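NS1 (Human bocavirus, PDB 4KW3) probably binds the viral replication origin and nicks one DNA strand through its N-terminal nuclease domain, the part present here, to start rolling-circle replication. Local coordinates at residues Trp32-Leu37 and Arg72-Val77. Residues are numbered along the deposited sequence; the frame is centred on the assembly and turned at random.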
# COMPACT_ATOMS: atom_id res chain seq x y z
N TRP A 32 14.51 9.44 3.53
CA TRP A 32 14.11 10.79 3.97
C TRP A 32 13.61 11.66 2.80
O TRP A 32 12.75 12.51 2.99
CB TRP A 32 15.26 11.49 4.71
CG TRP A 32 16.44 11.70 3.85
CD1 TRP A 32 16.67 12.76 3.00
CD2 TRP A 32 17.56 10.82 3.71
NE1 TRP A 32 17.87 12.58 2.35
CE2 TRP A 32 18.43 11.40 2.77
CE3 TRP A 32 17.91 9.59 4.29
CZ2 TRP A 32 19.64 10.80 2.39
CZ3 TRP A 32 19.10 9.00 3.92
CH2 TRP A 32 19.96 9.60 2.98
N LEU A 33 14.14 11.43 1.60
CA LEU A 33 13.59 12.06 0.40
C LEU A 33 12.09 11.74 0.23
O LEU A 33 11.29 12.64 -0.10
CB LEU A 33 14.36 11.62 -0.85
CG LEU A 33 15.87 11.87 -0.89
CD1 LEU A 33 16.47 11.25 -2.15
CD2 LEU A 33 16.18 13.36 -0.82
N LEU A 34 11.71 10.48 0.47
CA LEU A 34 10.30 10.12 0.34
C LEU A 34 9.48 10.74 1.46
O LEU A 34 8.33 11.12 1.24
CB LEU A 34 10.06 8.60 0.27
CG LEU A 34 10.62 7.90 -0.96
CD1 LEU A 34 10.19 6.45 -1.01
CD2 LEU A 34 10.25 8.63 -2.26
N HIS A 35 10.09 10.88 2.65
CA HIS A 35 9.40 11.52 3.78
C HIS A 35 8.93 12.90 3.34
O HIS A 35 7.80 13.29 3.63
CB HIS A 35 10.30 11.68 5.02
CG HIS A 35 10.81 10.39 5.59
ND1 HIS A 35 11.89 10.33 6.43
CD2 HIS A 35 10.39 9.11 5.42
CE1 HIS A 35 12.13 9.07 6.75
NE2 HIS A 35 11.24 8.31 6.15
N ALA A 36 9.80 13.62 2.63
CA ALA A 36 9.52 14.99 2.23
C ALA A 36 8.55 15.06 1.04
O ALA A 36 7.58 15.83 1.06
CB ALA A 36 10.83 15.72 1.90
N LEU A 37 8.81 14.25 0.02
CA LEU A 37 7.99 14.23 -1.20
C LEU A 37 6.55 13.74 -0.94
O LEU A 37 5.60 14.26 -1.53
CB LEU A 37 8.67 13.42 -2.30
CG LEU A 37 9.88 14.03 -3.02
CD1 LEU A 37 10.60 12.99 -3.88
CD2 LEU A 37 9.49 15.24 -3.86
N ARG A 72 -0.39 9.67 8.39
CA ARG A 72 0.37 10.70 7.71
C ARG A 72 1.75 10.25 7.25
O ARG A 72 2.42 10.99 6.52
CB ARG A 72 0.56 11.91 8.65
CG ARG A 72 -0.70 12.53 9.24
CD ARG A 72 -0.35 13.48 10.41
NE ARG A 72 0.74 14.41 10.08
CZ ARG A 72 1.87 14.56 10.78
NH1 ARG A 72 2.08 13.84 11.88
NH2 ARG A 72 2.79 15.43 10.39
N HIS A 73 2.23 9.11 7.73
CA HIS A 73 3.59 8.72 7.34
C HIS A 73 3.59 8.30 5.87
O HIS A 73 2.53 7.99 5.31
CB HIS A 73 4.13 7.60 8.22
CG HIS A 73 3.37 6.32 8.10
ND1 HIS A 73 2.26 6.04 8.88
CD2 HIS A 73 3.55 5.25 7.29
CE1 HIS A 73 1.80 4.84 8.56
NE2 HIS A 73 2.56 4.35 7.59
N PHE A 74 4.77 8.28 5.26
CA PHE A 74 4.85 8.22 3.81
C PHE A 74 4.20 6.97 3.24
O PHE A 74 3.53 7.03 2.21
CB PHE A 74 6.28 8.41 3.30
CG PHE A 74 7.17 7.20 3.48
CD1 PHE A 74 7.73 6.91 4.72
CD2 PHE A 74 7.46 6.37 2.40
CE1 PHE A 74 8.57 5.81 4.88
CE2 PHE A 74 8.29 5.25 2.56
CZ PHE A 74 8.85 4.97 3.80
N GLY A 75 4.35 5.85 3.94
CA GLY A 75 3.72 4.62 3.53
C GLY A 75 2.21 4.73 3.55
O GLY A 75 1.54 4.18 2.69
N ALA A 76 1.68 5.44 4.53
CA ALA A 76 0.24 5.63 4.57
C ALA A 76 -0.23 6.50 3.39
O ALA A 76 -1.26 6.21 2.78
CB ALA A 76 -0.20 6.22 5.91
N VAL A 77 0.55 7.52 3.05
CA VAL A 77 0.21 8.40 1.94
C VAL A 77 0.26 7.65 0.60
O VAL A 77 -0.66 7.76 -0.21
CB VAL A 77 1.17 9.61 1.89
CG1 VAL A 77 0.86 10.53 0.68
CG2 VAL A 77 1.07 10.39 3.18
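Phe74 packs its ring against His35 and Leu34 of helix 31-38. The contact is small and buried, and Phe74 is its whole share from 72-77.

In the aromatic pair, the two ring centroids are 5.3 Å apart and the planes meet obliquely at 52°. The CD2 edge of the imidazole faces the phenyl ring, with His35 CD2 3.5 Å from Phe74 CD1. His35 NE2 is hydrogen-bonded to Glu31 OE1, one turn earlier in the same helix, which would restrain the imidazole and could favour its protonated form.

The apolar contact is made by Leu34. Its CB sits 4.0 Å from Phe74 CD2, on the other ortho carbon from the one His35 touches. Phe74 CG stands between its own backbone N and carbonyl carbon (chi1 76°), which sends the ring out to helix 31-38.

This is plain packing of a helix against a helix start in the nuclease domain. The Phe74 side chain is about 10 Å from that of Glu108, a predicted divalent-metal ligand. Phe74 opens helix 74-94, and His73 is its N-cap. Phe74 also touches Glu31 and Leu38, while Met46 of helix 43-49 packs on His35. Leu33 and Ala36 of helix 31-38 meet helix 160-177. The start of helix 74-94 is tied to the central sheet by hydrogen bonds between His73 NE2 and Ser243 OG of strand 241-247 and between Gly75 O and Ser107 OG of strand 101-109.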